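Putative major capsid protein (PDB 6G44) probably builds the capsid shell of the virophage mavirus as a double jelly-roll major capsid protein, three copies of which form the assembly described here. Local coordinates at residues S294-I299 / M326-V331; G368-L373 / I426-S431. One frame throughout, in Å; residues are numbered along the deposited sequence.

Overall arrangement
Contacts 1 and 2 both tie together the two antiparallel sheets of the jelly roll built by the later part of the chain. Contact 1 brings strand 286-305 of one sheet beside strand 319-328 of the other, while contact 2 spans from the end of strand 366-369 to strand 425-428. They follow one another along the chain, and their centres lie 16 Å apart. The two meet directly where Val331 CG1 packs 3.9 Å from Pro430 CG. Contact 1 stays within one subunit; contact 2 lies next to a second subunit and carries a bound sulfate, probably from the crystallisation liquor, between the two chains.

Contact 1: S294-I299 / M326-V331; sequences SLEGNI and MAMNNV
Glu296 reaches Met328 because its chain bends at chi2 (-67°), swinging the carboxylate across the other side chain so that Glu296 OE1 lies 3.7 Å from Met328 CG. Met326 instead runs extended from CA to SD and folds only at its last torsion (chi3 -74°). Met326 SD lies 3.6 Å from Gly297 N. Met326 CG packs 3.7 Å from Glu296 O. Gly297 has no side chain, and the sulfur lies directly against its backbone.

No direct hydrogen bond joins the segments, whose strand axes run nearly antiparallel (161°) but 7.3 Å apart. A water sits between them, its oxygen 2.7 Å from Glu296 OE1 and 3.1 Å from Ala327 O; with further acceptors nearby, its two protons must be shared, so these two bonds need not both be made at once. The other carboxylate oxygen, OE2, is hydrogen-bonded to Ser474 and forms a salt bridge with Arg476, which steadies the charged end beside Met328.

Glu296 and Gly297 form a classic beta bulge opposite Val472 on strand 464-482, while Met326 pairs with Met450 on strand 448-457; the contact thus packs strand 286-305 of one jelly-roll sheet against strand 319-328, an outermost strand of the other within this chain.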
ATOM      1  N   SER C 294      15.955  -7.591  25.417  1.00 14.41           N
ATOM      2  CA  SER C 294      16.580  -7.245  26.708  0.50 15.18           C
ATOM      3  C   SER C 294      17.246  -5.889  26.614  1.00 15.73           C
ATOM      4  O   SER C 294      17.876  -5.618  25.609  1.00 15.80           O
ATOM      5  CB  SER C 294      17.676  -8.261  27.060  0.50 15.88           C
ATOM      6  OG  SER C 294      17.189  -9.588  27.132  0.50 16.45           O
ATOM      7  N   LEU C 295      17.177  -5.096  27.681  1.00 16.25           N
ATOM      8  CA  LEU C 295      17.992  -3.896  27.797  1.00 17.24           C
ATOM      9  C   LEU C 295      19.387  -4.366  28.209  1.00 17.86           C
ATOM     10  O   LEU C 295      19.566  -4.974  29.277  1.00 19.97           O
ATOM     11  CB  LEU C 295      17.402  -2.955  28.842  1.00 17.86           C
ATOM     12  CG  LEU C 295      18.244  -1.687  29.099  1.00 17.91           C
ATOM     13  CD1 LEU C 295      18.263  -0.807  27.857  1.00 17.38           C
ATOM     14  CD2 LEU C 295      17.667  -0.966  30.294  1.00 19.93           C
ATOM     15  N   GLU C 296      20.364  -4.130  27.354  1.00 17.07           N
ATOM     16  CA  GLU C 296      21.744  -4.556  27.620  1.00 17.60           C
ATOM     17  C   GLU C 296      22.541  -3.518  28.379  1.00 18.27           C
ATOM     18  O   GLU C 296      23.445  -3.869  29.159  1.00 19.20           O
ATOM     19  CB  GLU C 296      22.481  -4.878  26.339  1.00 19.08           C
ATOM     20  CG  GLU C 296      21.979  -6.106  25.641  1.00 19.47           C
ATOM     21  CD  GLU C 296      22.229  -7.399  26.396  1.00 20.98           C
ATOM     22  OE1 GLU C 296      23.153  -7.476  27.260  1.00 23.13           O
ATOM     23  OE2 GLU C 296      21.483  -8.350  26.100  1.00 22.03           O
ATOM     24  N   GLY C 297      22.246  -2.250  28.147  1.00 17.34           N
ATOM     25  CA  GLY C 297      22.948  -1.182  28.833  1.00 17.72           C
ATOM     26  C   GLY C 297      22.245   0.129  28.677  1.00 17.47           C
ATOM     27  O   GLY C 297      21.516   0.370  27.698  1.00 15.32           O
ATOM     28  N   ASN C 298      22.437   0.990  29.664  1.00 17.53           N
ATOM     29  CA  ASN C 298      21.911   2.330  29.583  1.00 18.44           C
ATOM     30  C   ASN C 298      22.838   3.291  30.303  1.00 18.30           C
ATOM     31  O   ASN C 298      23.629   2.884  31.159  1.00 19.32           O
ATOM     32  CB  ASN C 298      20.486   2.407  30.129  1.00 20.93           C
ATOM     33  CG  ASN C 298      20.412   2.156  31.606  1.00 24.16           C
ATOM     34  OD1 ASN C 298      20.429   3.095  32.398  1.00 28.02           O
ATOM     35  ND2 ASN C 298      20.364   0.892  31.989  1.00 26.62           N
ATOM     36  N   ILE C 299      22.772   4.552  29.905  1.00 18.35           N
ATOM     37  CA  ILE C 299      23.500   5.629  30.577  1.00 17.98           C
ATOM     38  C   ILE C 299      22.793   6.926  30.273  1.00 18.52           C
ATOM     39  O   ILE C 299      22.199   7.065  29.187  1.00 16.94           O
ATOM     40  CB  ILE C 299      24.982   5.659  30.164  1.00 19.12           C
ATOM     41  CG1 ILE C 299      25.784   6.541  31.146  1.00 20.47           C
ATOM     42  CG2 ILE C 299      25.164   6.093  28.715  1.00 18.44           C
ATOM     43  CD1 ILE C 299      27.263   6.327  31.050  1.00 22.32           C
ATOM     44  N   MET C 326      29.438  -3.502  27.952  1.00 18.19           N
ATOM     45  CA  MET C 326      28.353  -4.456  28.120  1.00 18.59           C
ATOM     46  C   MET C 326      28.876  -5.852  27.815  1.00 18.41           C
ATOM     47  O   MET C 326      29.279  -6.147  26.673  1.00 19.16           O
ATOM     48  CB  MET C 326      27.191  -4.108  27.173  1.00 18.11           C
ATOM     49  CG  MET C 326      26.586  -2.747  27.470  1.00 18.17           C
ATOM     50  SD  MET C 326      25.354  -2.239  26.242  1.00 18.51           S
ATOM     51  CE  MET C 326      26.362  -1.797  24.831  1.00 17.94           C
ATOM     52  N   ALA C 327      28.863  -6.710  28.844  1.00 18.59           N
ATOM     53  CA  ALA C 327      29.361  -8.075  28.764  1.00 19.28           C
ATOM     54  C   ALA C 327      28.226  -8.985  28.338  1.00 19.15           C
ATOM     55  O   ALA C 327      27.185  -9.000  28.980  1.00 21.31           O
ATOM     56  CB  ALA C 327      29.892  -8.506  30.141  1.00 19.12           C
ATOM     57  N   MET C 328      28.417  -9.720  27.245  1.00 18.55           N
ATOM     58  CA  MET C 328      27.422 -10.666  26.758  1.00 18.84           C
ATOM     59  C   MET C 328      28.041 -12.048  26.661  1.00 17.91           C
ATOM     60  O   MET C 328      29.159 -12.179  26.206  1.00 19.05           O
ATOM     61  CB  MET C 328      26.897 -10.215  25.397  1.00 18.98           C
ATOM     62  CG  MET C 328      26.011  -8.987  25.544  1.00 19.50           C
ATOM     63  SD  MET C 328      25.536  -8.223  23.975  1.00 21.13           S
ATOM     64  CE  MET C 328      26.903  -7.145  23.705  1.00 22.46           C
ATOM     65  N   ASN C 329      27.291 -13.077  27.045  1.00 18.44           N
ATOM     66  CA  ASN C 329      27.821 -14.459  26.996  1.00 19.65           C
ATOM     67  C   ASN C 329      27.661 -15.157  25.633  1.00 18.26           C
ATOM     68  O   ASN C 329      28.143 -16.280  25.434  1.00 18.86           O
ATOM     69  CB  ASN C 329      27.157 -15.319  28.077  1.00 22.44           C
ATOM     70  CG  ASN C 329      27.444 -14.818  29.478  1.00 26.96           C
ATOM     71  OD1 ASN C 329      28.567 -14.420  29.782  1.00 31.55           O
ATOM     72  ND2 ASN C 329      26.442 -14.865  30.345  1.00 29.74           N
ATOM     73  N   ASN C 330      26.972 -14.497  24.694  1.00 16.61           N
ATOM     74  CA  ASN C 330      26.685 -15.046  23.376  1.00 15.47           C
ATOM     75  C   ASN C 330      26.352 -13.832  22.481  1.00 14.73           C
ATOM     76  O   ASN C 330      26.194 -12.727  23.001  1.00 15.81           O
ATOM     77  CB  ASN C 330      25.536 -16.055  23.465  1.00 16.11           C
ATOM     78  CG  ASN C 330      24.297 -15.462  24.083  1.00 17.37           C
ATOM     79  OD1 ASN C 330      23.615 -14.648  23.449  1.00 18.96           O
ATOM     80  ND2 ASN C 330      23.998 -15.845  25.331  1.00 17.81           N
ATOM     81  N   VAL C 331      26.227 -14.069  21.186  1.00 13.94           N
ATOM     82  CA  VAL C 331      26.103 -12.985  20.197  1.00 13.78           C
ATOM     83  C   VAL C 331      24.633 -12.856  19.754  1.00 13.52           C
ATOM     84  O   VAL C 331      24.115 -13.767  19.116  1.00 14.39           O
ATOM     85  CB  VAL C 331      27.017 -13.250  18.993  1.00 13.34           C
ATOM     86  CG1 VAL C 331      26.921 -12.102  17.986  1.00 13.64           C
ATOM     87  CG2 VAL C 331      28.472 -13.435  19.440  1.00 14.11           C
TER
HETATM   88  O   HOH W   1      25.170  -6.685  28.805  1.00 32.61           O

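Contact 2: G368-L373 / I426-S431. With SO4 (sulfate ion), chain B.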
ATOM      1  N   GLY C 368      35.551   1.936  17.203  1.00 18.91           N
ATOM      2  CA  GLY C 368      35.202   3.030  16.286  1.00 18.11           C
ATOM      3  C   GLY C 368      34.367   2.609  15.090  1.00 17.16           C
ATOM      4  O   GLY C 368      34.347   3.308  14.072  1.00 17.69           O
ATOM      5  N   ILE C 369      33.667   1.486  15.201  1.00 15.95           N
ATOM      6  CA  ILE C 369      32.934   0.968  14.036  1.00 14.97           C
ATOM      7  C   ILE C 369      31.736   1.904  13.790  1.00 14.52           C
ATOM      8  O   ILE C 369      31.037   2.286  14.734  1.00 14.08           O
ATOM      9  CB  ILE C 369      32.435  -0.467  14.251  1.00 15.41           C
ATOM     10  CG1 ILE C 369      33.614  -1.401  14.594  1.00 16.59           C
ATOM     11  CG2 ILE C 369      31.688  -0.967  13.005  1.00 15.89           C
ATOM     12  CD1 ILE C 369      33.173  -2.618  15.377  1.00 18.04           C
ATOM     13  N   PHE C 370      31.534   2.245  12.518  1.00 14.63           N
ATOM     14  CA  PHE C 370      30.496   3.177  12.034  1.00 14.54           C
ATOM     15  C   PHE C 370      30.850   4.661  12.214  1.00 15.63           C
ATOM     16  O   PHE C 370      30.026   5.506  11.905  1.00 14.72           O
ATOM     17  CB  PHE C 370      29.088   2.927  12.618  1.00 14.25           C
ATOM     18  CG  PHE C 370      28.500   1.562  12.349  1.00 13.20           C
ATOM     19  CD1 PHE C 370      28.845   0.786  11.237  1.00 14.40           C
ATOM     20  CD2 PHE C 370      27.522   1.085  13.211  1.00 13.84           C
ATOM     21  CE1 PHE C 370      28.237  -0.456  11.023  1.00 13.69           C
ATOM     22  CE2 PHE C 370      26.933  -0.150  12.993  1.00 13.96           C
ATOM     23  CZ  PHE C 370      27.278  -0.899  11.893  1.00 14.08           C
ATOM     24  N   ARG C 371      32.064   4.975  12.654  1.00 16.46           N
ATOM     25  CA  ARG C 371      32.449   6.391  12.809  1.00 18.07           C
ATOM     26  C   ARG C 371      32.375   7.213  11.525  1.00 17.19           C
ATOM     27  O   ARG C 371      32.222   8.427  11.609  1.00 18.51           O
ATOM     28  CB  ARG C 371      33.843   6.534  13.430  1.00 21.79           C
ATOM     29  CG  ARG C 371      34.983   6.034  12.580  1.00 25.55           C
ATOM     30  CD  ARG C 371      36.280   5.969  13.396  1.00 30.87           C
ATOM     31  NE  ARG C 371      36.771   7.309  13.706  1.00 35.73           N
ATOM     32  CZ  ARG C 371      37.557   8.056  12.922  1.00 41.06           C
ATOM     33  NH1 ARG C 371      37.981   7.626  11.730  1.00 44.39           N
ATOM     34  NH2 ARG C 371      37.929   9.264  13.335  1.00 44.31           N
ATOM     35  N   GLU C 372      32.454   6.570  10.362  1.00 16.82           N
ATOM     36  CA  GLU C 372      32.374   7.288   9.089  1.00 18.00           C
ATOM     37  C   GLU C 372      30.949   7.447   8.568  1.00 16.76           C
ATOM     38  O   GLU C 372      30.755   7.972   7.472  1.00 17.63           O
ATOM     39  CB  GLU C 372      33.254   6.606   8.028  1.00 20.06           C
ATOM     40  CG  GLU C 372      34.739   6.469   8.417  1.00 21.50           C
ATOM     41  CD  GLU C 372      35.457   7.803   8.688  1.00 27.70           C
ATOM     42  OE1 GLU C 372      35.027   8.875   8.189  1.00 29.03           O
ATOM     43  OE2 GLU C 372      36.484   7.764   9.418  1.00 30.90           O
ATOM     44  N   LEU C 373      29.943   6.986   9.334  1.00 14.66           N
ATOM     45  CA  LEU C 373      28.538   7.169   8.924  1.00 13.41           C
ATOM     46  C   LEU C 373      27.944   8.465   9.413  1.00 13.29           C
ATOM     47  O   LEU C 373      28.177   8.866  10.550  1.00 14.91           O
ATOM     48  CB  LEU C 373      27.667   6.035   9.472  1.00 13.03           C
ATOM     49  CG  LEU C 373      28.034   4.633   8.985  1.00 12.66           C
ATOM     50  CD1 LEU C 373      26.981   3.649   9.491  1.00 12.66           C
ATOM     51  CD2 LEU C 373      28.208   4.521   7.458  1.00 12.91           C
ATOM     52  N   ILE C 426      18.022   3.049  15.919  1.00 10.37           N
ATOM     53  CA  ILE C 426      18.962   2.432  14.976  1.00 10.60           C
ATOM     54  C   ILE C 426      19.050   0.934  15.252  1.00 10.91           C
ATOM     55  O   ILE C 426      19.565   0.523  16.295  1.00 11.04           O
ATOM     56  CB  ILE C 426      20.358   3.084  14.978  1.00 11.04           C
ATOM     57  CG1 ILE C 426      20.256   4.568  14.632  1.00 11.19           C
ATOM     58  CG2 ILE C 426      21.281   2.364  13.991  1.00 11.78           C
ATOM     59  CD1 ILE C 426      21.507   5.369  14.957  1.00 11.31           C
ATOM     60  N   PHE C 427      18.570   0.129  14.324  1.00 10.18           N
ATOM     61  CA  PHE C 427      18.659  -1.320  14.376  1.00 10.82           C
ATOM     62  C   PHE C 427      19.888  -1.752  13.609  1.00 11.15           C
ATOM     63  O   PHE C 427      20.082  -1.317  12.458  1.00 10.88           O
ATOM     64  CB  PHE C 427      17.417  -1.974  13.756  1.00 11.03           C
ATOM     65  CG  PHE C 427      16.144  -1.727  14.522  1.00 10.88           C
ATOM     66  CD1 PHE C 427      15.816  -2.517  15.616  1.00 11.74           C
ATOM     67  CD2 PHE C 427      15.236  -0.723  14.146  1.00 11.18           C
ATOM     68  CE1 PHE C 427      14.631  -2.316  16.302  1.00 11.65           C
ATOM     69  CE2 PHE C 427      14.042  -0.544  14.833  1.00 11.89           C
ATOM     70  CZ  PHE C 427      13.757  -1.329  15.936  1.00 11.47           C
ATOM     71  N   PHE C 428      20.764  -2.560  14.227  1.00 10.80           N
ATOM     72  CA  PHE C 428      21.934  -3.122  13.517  1.00 11.42           C
ATOM     73  C   PHE C 428      22.213  -4.544  13.979  1.00 11.03           C
ATOM     74  O   PHE C 428      21.892  -4.902  15.119  1.00 11.48           O
ATOM     75  CB  PHE C 428      23.187  -2.228  13.649  1.00 11.78           C
ATOM     76  CG  PHE C 428      23.843  -2.266  15.013  1.00 12.64           C
ATOM     77  CD1 PHE C 428      24.844  -3.183  15.292  1.00 13.13           C
ATOM     78  CD2 PHE C 428      23.501  -1.338  16.007  1.00 13.20           C
ATOM     79  CE1 PHE C 428      25.430  -3.232  16.551  1.00 13.88           C
ATOM     80  CE2 PHE C 428      24.110  -1.366  17.243  1.00 13.76           C
ATOM     81  CZ  PHE C 428      25.080  -2.324  17.524  1.00 13.26           C
ATOM     82  N   ARG C 429      22.722  -5.355  13.062  1.00 11.52           N
ATOM     83  CA  ARG C 429      23.040  -6.766  13.309  1.00 11.51           C
ATOM     84  C   ARG C 429      24.559  -6.905  13.454  1.00 12.06           C
ATOM     85  O   ARG C 429      25.311  -6.074  12.941  1.00 12.72           O
ATOM     86  CB  ARG C 429      22.588  -7.601  12.116  1.00 11.67           C
ATOM     87  CG  ARG C 429      21.104  -7.535  11.809  1.00 12.37           C
ATOM     88  CD  ARG C 429      20.817  -8.328  10.571  1.00 12.80           C
ATOM     89  NE  ARG C 429      19.417  -8.274  10.159  1.00 14.51           N
ATOM     90  CZ  ARG C 429      18.461  -9.088  10.574  1.00 15.91           C
ATOM     91  NH1 ARG C 429      18.718 -10.083  11.409  1.00 16.85           N
ATOM     92  NH2 ARG C 429      17.231  -8.954  10.099  1.00 17.34           N
ATOM     93  N   PRO C 430      25.037  -7.981  14.073  1.00 11.66           N
ATOM     94  CA  PRO C 430      26.499  -8.167  14.134  1.00 12.50           C
ATOM     95  C   PRO C 430      27.139  -8.235  12.737  1.00 12.55           C
ATOM     96  O   PRO C 430      28.264  -7.744  12.538  1.00 13.71           O
ATOM     97  CB  PRO C 430      26.659  -9.463  14.937  1.00 13.67           C
ATOM     98  CG  PRO C 430      25.341 -10.090  14.992  1.00 13.63           C
ATOM     99  CD  PRO C 430      24.308  -9.018  14.825  1.00 12.88           C
ATOM    100  N   SER C 431      26.417  -8.767  11.762  1.00 12.49           N
ATOM    101  CA  SER C 431      26.914  -8.806  10.380  1.00 13.14           C
ATOM    102  C   SER C 431      27.065  -7.420   9.756  1.00 13.48           C
ATOM    103  O   SER C 431      27.894  -7.238   8.865  1.00 15.26           O
ATOM    104  CB  SER C 431      26.053  -9.733   9.526  1.00 14.56           C
ATOM    105  OG  SER C 431      24.672  -9.397   9.554  1.00 15.26           O
TER
HETATM  106  S   SO4 B 602      33.870   2.800   9.754  0.70 15.07           S
HETATM  107  O1  SO4 B 602      34.913   3.421  10.624  0.70 16.49           O
HETATM  108  O2  SO4 B 602      32.774   3.782   9.641  0.70 14.64           O
HETATM  109  O3  SO4 B 602      33.406   1.541  10.417  0.70 13.78           O
HETATM  110  O4  SO4 B 602      34.461   2.525   8.427  0.70 16.87           O
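Phe370 and Phe428 meet as a T-shaped pair, the edge of Phe370 directed at the face of Phe428. Their centroids are 6.0 Å apart and the planes stand at 88°. The closest atoms are Phe370 CE2 and Phe428 CG, at 4.3 Å. Phe370 gets there by turning CG anti to its carbonyl carbon (chi1 -59°), and Ile369 CG2 covers one face of its ring near the rim. Leu381 of helix 375-384 and Tyr39 of the second subunit also pack on Phe370, while Phe428 meets the ring of Phe335 on the adjoining strand.

Hydrogen bonds shape the loop that presents Phe370. A type II turn from Gly368 to Arg371 is closed by Arg371 N to Gly368 O, and a type I turn follows at once, closed by Leu373 N to Phe370 O. Gly368 and Ile369 also make a G1 bulge opposite Ile361.

These turns direct backbone N-H groups at a sulfate. Phe370 N gives a nearly straight bond (164°) to sulfate O3 at 2.9 Å, and Glu372 N reaches sulfate O2 at 2.9 Å. Thr41 N of the second subunit donates as well. Among charges, Arg371 NH1 is paired with Glu372 OE2 at 2.8 Å; toward the anion Arg371 offers its methylene, with CG 3.3 Å from sulfate O1.

The chemistry is therefore divided: across the contact itself two buried aromatic side chains meet without a hydrogen bond, whereas the sulfate and the Arg371-Glu372 pair lie on the side of the turn away from Phe428. The anion, probably from the crystallisation liquor, accepts N-H bonds from Phe370 and Glu372 and from Thr41 of the second subunit; the turns place the first two, and no biological role need follow.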